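Side-chain contacts in maltose operon transcriptional repressor (Staphylococcus aureus subsp. aureus Mu50, PDB 3HCW), which probably represses transcription of the maltose operon, sensing its effector through a LacI-type, periplasmic-binding-protein-like domain that follows the DNA-binding part of the repressor: residues G44-V49 / Y61-Q66; I111-I116 / I243-R248; Q151-V156 / L162-I167. All coordinates share one frame; numbering follows the deposited sequence.

Interaction 1 of 3, residues G44-V49 / Y61-Q66; sequences GTQTTV and YKMIKQ
Met63 reaches from the helix to the strand and lays its thioether end against Gln46 and Thr48, the two residues of 44-49 that it touches. Its CG stands anti to the carbonyl carbon (chi1 -64°) and the chain runs on extended before bending at chi3 (81°), which turns CE back against Gln46. There CE lies 3.7 Å from Gln46 NE2 and 3.8 Å from the backbone O of Gln46, so the methyl packs on both the amide end and the main chain of the same residue. Gln46 comes to meet it from the opposite direction, its chain extended beyond CG. These are elements of a beta-alpha-beta unit of the Rossmann-like N-terminal subdomain: strand 44-47 is an edge strand of the parallel sheet, and helix 53-65 packs over it before the chain returns to strand 71-74, where Phe72 also touches Met63. Thr48 crosses Met63 at about a right angle and brings its methyl, CG2, to 4.1 Å from Met63 SD. The Thr48 hydroxyl is engaged separately, hydrogen-bonded to the backbone N of Leu14, which probably helps to hold the rotamer that presents CG2 to the sulfur.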
loop_
_atom_site.group_PDB
_atom_site.type_symbol
_atom_site.label_atom_id
_atom_site.label_comp_id
_atom_site.label_asym_id
_atom_site.label_seq_id
_atom_site.Cartn_x
_atom_site.Cartn_y
_atom_site.Cartn_z
ATOM N N GLY A 44 14.249 18.301 -7.009
ATOM C CA GLY A 44 14.279 17.063 -6.233
ATOM C C GLY A 44 13.337 17.199 -5.053
ATOM O O GLY A 44 12.834 18.290 -4.781
ATOM N N THR A 45 13.078 16.086 -4.371
ATOM C CA THR A 45 12.200 16.074 -3.198
ATOM C C THR A 45 12.861 15.360 -2.025
ATOM O O THR A 45 13.693 14.475 -2.219
ATOM C CB THR A 45 10.823 15.406 -3.476
ATOM O OG1 THR A 45 10.989 14.003 -3.697
ATOM C CG2 THR A 45 10.113 16.034 -4.675
ATOM N N GLN A 46 12.480 15.746 -0.810
ATOM C CA GLN A 46 13.021 15.130 0.398
ATOM C C GLN A 46 11.934 14.971 1.466
ATOM O O GLN A 46 11.560 15.936 2.159
ATOM C CB GLN A 46 14.201 15.943 0.926
ATOM C CG GLN A 46 15.096 15.196 1.906
ATOM C CD GLN A 46 15.945 16.136 2.749
ATOM O OE1 GLN A 46 16.648 17.001 2.225
ATOM N NE2 GLN A 46 15.881 15.969 4.063
ATOM N N THR A 47 11.442 13.738 1.571
ATOM C CA THR A 47 10.381 13.340 2.485
ATOM C C THR A 47 10.906 13.185 3.917
ATOM O O THR A 47 11.861 12.431 4.144
ATOM C CB THR A 47 9.786 11.983 2.027
ATOM O OG1 THR A 47 9.432 12.048 0.638
ATOM C CG2 THR A 47 8.563 11.609 2.840
ATOM N N THR A 48 10.281 13.877 4.876
ATOM C CA THR A 48 10.620 13.709 6.306
ATOM C C THR A 48 10.362 12.269 6.750
ATOM O O THR A 48 9.441 11.609 6.248
ATOM C CB THR A 48 9.867 14.691 7.265
ATOM O OG1 THR A 48 8.462 14.407 7.272
ATOM C CG2 THR A 48 10.099 16.152 6.884
ATOM N N VAL A 49 11.191 11.791 7.677
ATOM C CA VAL A 49 11.187 10.392 8.100
ATOM C C VAL A 49 10.829 10.253 9.600
ATOM O O VAL A 49 10.769 9.144 10.147
ATOM C CB VAL A 49 12.547 9.708 7.715
ATOM C CG1 VAL A 49 13.658 10.018 8.737
ATOM C CG2 VAL A 49 12.379 8.208 7.477
ATOM N N TYR A 61 13.441 21.719 11.333
ATOM C CA TYR A 61 14.321 22.837 11.704
ATOM C C TYR A 61 15.750 22.650 11.190
ATOM O O TYR A 61 16.398 23.623 10.800
ATOM C CB TYR A 61 14.332 23.088 13.217
ATOM C CG TYR A 61 15.097 24.331 13.614
ATOM C CD1 TYR A 61 14.557 25.599 13.410
ATOM C CD2 TYR A 61 16.369 24.239 14.181
ATOM C CE1 TYR A 61 15.258 26.746 13.765
ATOM C CE2 TYR A 61 17.078 25.377 14.535
ATOM C CZ TYR A 61 16.517 26.628 14.329
ATOM O OH TYR A 61 17.214 27.762 14.682
ATOM N N LYS A 62 16.222 21.403 11.203
ATOM C CA LYS A 62 17.504 21.038 10.606
ATOM C C LYS A 62 17.515 21.398 9.121
ATOM O O LYS A 62 18.435 22.074 8.666
ATOM C CB LYS A 62 17.805 19.551 10.818
ATOM C CG LYS A 62 19.214 19.117 10.397
ATOM C CD LYS A 62 19.678 17.852 11.133
ATOM C CE LYS A 62 18.852 16.617 10.773
ATOM N NZ LYS A 62 19.126 16.118 9.393
ATOM N N MET A 63 16.473 20.985 8.392
ATOM C CA MET A 63 16.296 21.355 6.977
ATOM C C MET A 63 16.272 22.872 6.709
ATOM O O MET A 63 16.738 23.314 5.656
ATOM C CB MET A 63 15.052 20.687 6.385
ATOM C CG MET A 63 15.121 19.165 6.348
ATOM S SD MET A 63 13.512 18.355 6.195
ATOM C CE MET A 63 13.236 18.491 4.434
ATOM N N ILE A 64 15.742 23.660 7.651
ATOM C CA ILE A 64 15.772 25.129 7.536
ATOM C C ILE A 64 17.196 25.648 7.720
ATOM O O ILE A 64 17.749 26.309 6.834
ATOM C CB ILE A 64 14.901 25.889 8.607
ATOM C CG1 ILE A 64 13.572 25.188 8.944
ATOM C CG2 ILE A 64 14.713 27.369 8.207
ATOM C CD1 ILE A 64 12.576 25.052 7.827
ATOM N N LYS A 65 17.755 25.339 8.892
ATOM C CA LYS A 65 19.040 25.860 9.354
ATOM C C LYS A 65 20.228 25.448 8.481
ATOM O O LYS A 65 21.097 26.273 8.183
ATOM C CB LYS A 65 19.273 25.442 10.805
ATOM C CG LYS A 65 19.287 26.584 11.793
ATOM C CD LYS A 65 20.718 26.892 12.208
ATOM C CE LYS A 65 20.755 27.736 13.470
ATOM N NZ LYS A 65 21.928 27.393 14.321
ATOM N N GLN A 66 20.244 24.184 8.060
ATOM C CA GLN A 66 21.265 23.678 7.150
ATOM C C GLN A 66 20.987 24.043 5.690
ATOM O O GLN A 66 21.687 23.571 4.795
ATOM C CB GLN A 66 21.407 22.164 7.285
ATOM C CG GLN A 66 22.231 21.699 8.464
ATOM C CD GLN A 66 22.537 20.212 8.417
ATOM O OE1 GLN A 66 21.714 19.407 7.984
ATOM N NE2 GLN A 66 23.729 19.842 8.868
#

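Interaction 2 of 3, residues I111-I116 / I243-R248; sequences IDNDNI and IDIKPR
The backbones of 111-116 and 243-248 come closest at Asn113 and Ile245, whose CA atoms are 6.7 Å apart, both near the junction between a strand and the following helix. Asn113 spans the gap with its side-chain amide: ND2 donates to the backbone O of Ile245 at 2.9 Å, with an N-H...O angle of 148°. The donor stands above the carbonyl plane, 39° out of it, and the acceptor is tilted somewhat from the amide plane. The other branch of the amide, OD1, rests on the aliphatic side chain of Ile245, 3.3 Å from CB, the two side chains crossing at about a right angle. Both segments belong to the crossovers that connect the two subdomains of the LacI-type core, and the contact lies close to the middle of the chain, at the cleft where effectors bind in this family. A glycerol, probably from the crystallisation liquor, occupies this place, held by Asn113 OD1, Asp112 OD1 and Asn115 ND2. The second amide hydrogen bond of Asn113 ND2 goes to the backbone O of Ile275, on strand 272-280, so two carbonyls grip the nitrogen and hold the amide in place. Asp244, just before Ile245, closes an Asx turn: OD1 accepts from Lys246 N (3.2 Å), while OD2 forms a salt bridge with Lys246 NZ at 2.7 Å. Asp244 OD2 also pairs with Lys280, and Lys246 NZ with Glu278.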
loop_
_atom_site.group_PDB
_atom_site.type_symbol
_atom_site.label_atom_id
_atom_site.label_comp_id
_atom_site.label_asym_id
_atom_site.label_seq_id
_atom_site.Cartn_x
_atom_site.Cartn_y
_atom_site.Cartn_z
ATOM N N ILE A 111 -4.114 23.279 -0.868
ATOM C CA ILE A 111 -4.675 22.357 -1.849
ATOM C C ILE A 111 -5.467 21.298 -1.083
ATOM O O ILE A 111 -4.919 20.594 -0.250
ATOM C CB ILE A 111 -3.570 21.728 -2.759
ATOM C CG1 ILE A 111 -2.995 22.770 -3.732
ATOM C CG2 ILE A 111 -4.124 20.599 -3.592
ATOM C CD1 ILE A 111 -1.734 23.400 -3.273
ATOM N N ASP A 112 -6.762 21.204 -1.351
ATOM C CA ASP A 112 -7.619 20.291 -0.603
ATOM C C ASP A 112 -8.658 19.630 -1.517
ATOM O O ASP A 112 -8.803 20.020 -2.685
ATOM C CB ASP A 112 -8.320 21.078 0.511
ATOM C CG ASP A 112 -8.655 20.230 1.735
ATOM O OD1 ASP A 112 -8.287 19.040 1.790
ATOM O OD2 ASP A 112 -9.311 20.768 2.654
ATOM N N ASN A 113 -9.332 18.603 -0.997
ATOM C CA ASN A 113 -10.635 18.189 -1.513
ATOM C C ASN A 113 -11.671 18.973 -0.726
ATOM O O ASN A 113 -11.349 19.554 0.330
ATOM C CB ASN A 113 -10.896 16.704 -1.256
ATOM C CG ASN A 113 -9.868 15.798 -1.887
ATOM O OD1 ASN A 113 -9.124 15.111 -1.187
ATOM N ND2 ASN A 113 -9.825 15.777 -3.214
ATOM N N ASP A 114 -12.913 18.970 -1.211
ATOM C CA ASP A 114 -14.044 19.446 -0.414
ATOM C C ASP A 114 -14.532 18.256 0.405
ATOM O O ASP A 114 -15.274 17.403 -0.077
ATOM C CB ASP A 114 -15.145 20.054 -1.305
ATOM C CG ASP A 114 -16.265 20.736 -0.507
ATOM O OD1 ASP A 114 -17.048 21.503 -1.110
ATOM O OD2 ASP A 114 -16.395 20.499 0.713
ATOM N N ASN A 115 -14.099 18.201 1.659
ATOM C CA ASN A 115 -14.279 16.992 2.459
ATOM C C ASN A 115 -15.648 16.902 3.111
ATOM O O ASN A 115 -16.115 15.812 3.457
ATOM C CB ASN A 115 -13.136 16.820 3.474
ATOM C CG ASN A 115 -11.986 16.005 2.918
ATOM O OD1 ASN A 115 -12.180 14.890 2.422
ATOM N ND2 ASN A 115 -10.774 16.537 3.026
ATOM N N ILE A 116 -16.299 18.051 3.252
ATOM C CA ILE A 116 -17.698 18.076 3.655
ATOM C C ILE A 116 -18.587 17.508 2.533
ATOM O O ILE A 116 -19.359 16.585 2.760
ATOM C CB ILE A 116 -18.130 19.470 4.109
ATOM C CG1 ILE A 116 -17.290 19.886 5.334
ATOM C CG2 ILE A 116 -19.617 19.476 4.404
ATOM C CD1 ILE A 116 -17.592 21.243 5.927
ATOM N N ILE A 243 -15.279 7.068 -1.743
ATOM C CA ILE A 243 -15.049 8.336 -2.381
ATOM C C ILE A 243 -13.598 8.371 -2.846
ATOM O O ILE A 243 -12.671 8.269 -2.031
ATOM C CB ILE A 243 -15.298 9.505 -1.398
ATOM C CG1 ILE A 243 -16.742 9.495 -0.873
ATOM C CG2 ILE A 243 -14.966 10.828 -2.064
ATOM C CD1 ILE A 243 -17.821 9.831 -1.936
ATOM N N ASP A 244 -13.411 8.507 -4.158
ATOM C CA ASP A 244 -12.091 8.708 -4.744
ATOM C C ASP A 244 -11.660 10.179 -4.549
ATOM O O ASP A 244 -12.288 11.081 -5.069
ATOM C CB ASP A 244 -12.155 8.335 -6.229
ATOM C CG ASP A 244 -10.816 8.446 -6.931
ATOM O OD1 ASP A 244 -9.784 8.705 -6.267
ATOM O OD2 ASP A 244 -10.801 8.255 -8.166
ATOM N N ILE A 245 -10.584 10.418 -3.811
ATOM C CA ILE A 245 -10.215 11.799 -3.470
ATOM C C ILE A 245 -9.021 12.313 -4.281
ATOM O O ILE A 245 -8.412 13.336 -3.938
ATOM C CB ILE A 245 -10.017 11.995 -1.944
ATOM C CG1 ILE A 245 -8.802 11.218 -1.432
ATOM C CG2 ILE A 245 -11.275 11.598 -1.190
ATOM C CD1 ILE A 245 -8.449 11.512 0.011
ATOM N N LYS A 246 -8.729 11.594 -5.373
ATOM C CA LYS A 246 -7.699 11.933 -6.360
ATOM C C LYS A 246 -6.347 12.364 -5.750
ATOM O O LYS A 246 -5.905 13.502 -5.962
ATOM C CB LYS A 246 -8.223 13.018 -7.312
ATOM C CG LYS A 246 -9.692 12.885 -7.714
ATOM C CD LYS A 246 -9.899 11.829 -8.795
ATOM C CE LYS A 246 -11.385 11.587 -9.019
ATOM N NZ LYS A 246 -11.633 10.298 -9.730
ATOM N N PRO A 247 -5.700 11.469 -4.977
ATOM C CA PRO A 247 -4.455 11.865 -4.285
ATOM C C PRO A 247 -3.267 12.174 -5.218
ATOM O O PRO A 247 -2.423 13.030 -4.896
ATOM C CB PRO A 247 -4.173 10.678 -3.350
ATOM C CG PRO A 247 -4.903 9.503 -3.970
ATOM C CD PRO A 247 -6.096 10.075 -4.680
ATOM N N ARG A 248 -3.221 11.518 -6.377
ATOM C CA ARG A 248 -2.183 11.810 -7.366
ATOM C C ARG A 248 -2.376 13.203 -7.965
ATOM O O ARG A 248 -1.394 13.921 -8.175
ATOM C CB ARG A 248 -2.126 10.742 -8.449
ATOM C CG ARG A 248 -0.825 10.749 -9.215
ATOM C CD ARG A 248 -0.710 9.523 -10.085
ATOM N NE ARG A 248 0.447 9.626 -10.963
ATOM C CZ ARG A 248 0.894 8.645 -11.734
ATOM N NH1 ARG A 248 1.960 8.845 -12.503
ATOM N NH2 ARG A 248 0.279 7.473 -11.741
#

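Interaction 3 of 3, residues Q151-V156 / L162-I167; sequences QGFETV and LDYQII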
loop_
_atom_site.group_PDB
_atom_site.type_symbol
_atom_site.label_atom_id
_atom_site.label_comp_id
_atom_site.label_asym_id
_atom_site.label_seq_id
_atom_site.Cartn_x
_atom_site.Cartn_y
_atom_site.Cartn_z
ATOM N N GLN A 151 -18.593 16.392 9.971
ATOM C CA GLN A 151 -19.600 17.431 9.709
ATOM C C GLN A 151 -20.542 17.117 8.522
ATOM O O GLN A 151 -21.752 17.304 8.622
ATOM C CB GLN A 151 -18.936 18.797 9.509
ATOM C CG GLN A 151 -19.919 19.969 9.307
ATOM C CD GLN A 151 -20.903 20.118 10.454
ATOM O OE1 GLN A 151 -20.534 20.544 11.553
ATOM N NE2 GLN A 151 -22.168 19.769 10.206
ATOM N N GLY A 152 -19.991 16.630 7.416
ATOM C CA GLY A 152 -20.805 16.281 6.255
ATOM C C GLY A 152 -21.728 15.107 6.529
ATOM O O GLY A 152 -22.844 15.040 6.010
ATOM N N PHE A 153 -21.250 14.182 7.356
ATOM C CA PHE A 153 -21.990 12.986 7.727
ATOM C C PHE A 153 -23.185 13.351 8.603
ATOM O O PHE A 153 -24.320 12.927 8.334
ATOM C CB PHE A 153 -21.044 12.029 8.472
ATOM C CG PHE A 153 -21.732 10.893 9.184
ATOM C CD1 PHE A 153 -22.090 9.741 8.494
ATOM C CD2 PHE A 153 -21.985 10.963 10.559
ATOM C CE1 PHE A 153 -22.707 8.677 9.159
ATOM C CE2 PHE A 153 -22.595 9.921 11.221
ATOM C CZ PHE A 153 -22.950 8.771 10.522
ATOM N N GLU A 154 -22.900 14.120 9.656
ATOM C CA GLU A 154 -23.890 14.589 10.613
ATOM C C GLU A 154 -24.964 15.453 9.959
ATOM O O GLU A 154 -26.114 15.432 10.382
ATOM C CB GLU A 154 -23.208 15.415 11.712
ATOM C CG GLU A 154 -22.389 14.626 12.716
ATOM C CD GLU A 154 -21.937 15.495 13.884
ATOM O OE1 GLU A 154 -21.386 16.585 13.635
ATOM O OE2 GLU A 154 -22.145 15.101 15.049
ATOM N N THR A 155 -24.577 16.239 8.956
ATOM C CA THR A 155 -25.525 17.111 8.260
ATOM C C THR A 155 -26.529 16.333 7.406
ATOM O O THR A 155 -27.719 16.612 7.489
ATOM C CB THR A 155 -24.817 18.195 7.426
ATOM O OG1 THR A 155 -24.070 19.052 8.295
ATOM C CG2 THR A 155 -25.822 19.049 6.680
ATOM N N VAL A 156 -26.074 15.350 6.625
ATOM C CA VAL A 156 -27.003 14.556 5.794
ATOM C C VAL A 156 -27.885 13.657 6.665
ATOM O O VAL A 156 -29.090 13.517 6.423
ATOM C CB VAL A 156 -26.273 13.750 4.699
ATOM C CG1 VAL A 156 -27.205 12.778 3.999
ATOM C CG2 VAL A 156 -25.714 14.682 3.684
ATOM N N LEU A 162 -32.241 10.946 10.616
ATOM C CA LEU A 162 -31.800 9.587 10.928
ATOM C C LEU A 162 -30.999 9.540 12.220
ATOM O O LEU A 162 -30.348 10.523 12.598
ATOM C CB LEU A 162 -30.971 9.012 9.774
ATOM C CG LEU A 162 -31.624 7.977 8.845
ATOM C CD1 LEU A 162 -32.947 8.443 8.250
ATOM C CD2 LEU A 162 -30.673 7.597 7.742
ATOM N N ASP A 163 -31.066 8.398 12.900
ATOM C CA ASP A 163 -30.267 8.171 14.091
ATOM C C ASP A 163 -28.853 7.839 13.672
ATOM O O ASP A 163 -28.636 7.092 12.715
ATOM C CB ASP A 163 -30.845 7.039 14.938
ATOM C CG ASP A 163 -32.175 7.409 15.575
ATOM O OD1 ASP A 163 -33.044 6.518 15.687
ATOM O OD2 ASP A 163 -32.358 8.587 15.956
ATOM N N TYR A 164 -27.895 8.419 14.383
ATOM C CA TYR A 164 -26.491 8.188 14.098
ATOM C C TYR A 164 -25.634 8.271 15.351
ATOM O O TYR A 164 -26.031 8.896 16.336
ATOM C CB TYR A 164 -25.975 9.164 13.035
ATOM C CG TYR A 164 -25.889 10.618 13.465
ATOM C CD1 TYR A 164 -24.735 11.123 14.085
ATOM C CD2 TYR A 164 -26.943 11.497 13.232
ATOM C CE1 TYR A 164 -24.649 12.454 14.473
ATOM C CE2 TYR A 164 -26.864 12.841 13.611
ATOM C CZ TYR A 164 -25.713 13.310 14.227
ATOM O OH TYR A 164 -25.623 14.638 14.599
ATOM N N GLN A 165 -24.452 7.658 15.278
ATOM C CA GLN A 165 -23.435 7.776 16.307
ATOM C C GLN A 165 -22.030 7.963 15.703
ATOM O O GLN A 165 -21.782 7.579 14.561
ATOM C CB GLN A 165 -23.484 6.556 17.222
ATOM C CG GLN A 165 -23.118 5.252 16.550
ATOM C CD GLN A 165 -23.059 4.094 17.508
ATOM O OE1 GLN A 165 -23.864 3.165 17.421
ATOM N NE2 GLN A 165 -22.105 4.132 18.433
ATOM N N ILE A 166 -21.131 8.576 16.474
ATOM C CA ILE A 166 -19.720 8.749 16.098
ATOM C C ILE A 166 -18.897 7.899 17.062
ATOM O O ILE A 166 -19.111 7.936 18.281
ATOM C CB ILE A 166 -19.241 10.251 16.197
ATOM C CG1 ILE A 166 -20.196 11.237 15.491
ATOM C CG2 ILE A 166 -17.803 10.426 15.691
ATOM C CD1 ILE A 166 -20.334 11.056 13.972
ATOM N N ILE A 167 -17.982 7.109 16.514
ATOM C CA ILE A 167 -17.048 6.330 17.317
ATOM C C ILE A 167 -15.640 6.778 16.956
ATOM O O ILE A 167 -15.260 6.765 15.783
ATOM C CB ILE A 167 -17.176 4.805 17.062
ATOM C CG1 ILE A 167 -18.556 4.292 17.486
ATOM C CG2 ILE A 167 -16.038 4.025 17.761
ATOM C CD1 ILE A 167 -18.848 2.868 17.038
#
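Phe153 and Tyr164 meet as an offset edge-to-face pair, the edge of the phenylalanine ring directed toward the face of the tyrosine ring. Their centroids are 5.7 Å apart and the planes stand at 85°, and the nearest atoms are Phe153 CE2 and Tyr164 CD1 at 3.8 Å. The same CE2 touches Ile166 CD1 at 3.7 Å, so one corner of the phenylalanine ring packs against two strand residues. Glu154, the next residue on the helix, crosses Tyr164 at about a right angle. Its CG lies 3.6 Å from Tyr164 CE1, and its carboxylate lies beside the same side of the ring, with OE2 3.5 Å from Tyr164 OH; the carboxylate plane is turned 76° from the ring. The Tyr164 ring thus meets the aliphatic part of Glu154 as well as the edge of Phe153.

Phe153 holds its CG anti to the backbone N, a rotamer that carries CE2 to both Tyr164 CD1 and Ile166 CD1. Glu154 CA lies over one face of the Tyr164 ring, offset toward the rim, and Ala157, one turn further along the helix, touches Tyr164 as well.

The axes of 151-156 and 163-167 run nearly antiparallel, at 164°, and are 9.6 Å apart at closest approach, as expected within a beta-alpha-beta unit. Strand 163-169 is the outermost strand of the sheet on this side within the chain and pairs with strand 133-139, whose Phe136 also meets the ring of Phe153. Helix 115-129 packs against helix 144-159 through Val156 and Phe153, and helix 173-187 receives Gln165 and Ile167 from the strand.

How the interactions relate
From the N terminus, interaction 1 comes first and closes a short local loop, bringing helix 53-65 back onto strand 44-47 at the outer edge of the N-terminal subdomain's sheet. Interaction 2 then opens at 111-116 and closes only at 243-248, spanning 126 intervening residues. Interaction 3 opens and closes within that span, at the outer edge of the other subdomain's sheet. Interactions 1 and 3 lie on opposite sides of the chain's centre, their centres about 40 Å apart, while interaction 2 occupies the middle, where the two subdomains meet. Interactions 2 and 3 touch directly: Ile116 CG2 packs on Gly152 CA at 3.9 Å, linking helices 115-129 and 144-159.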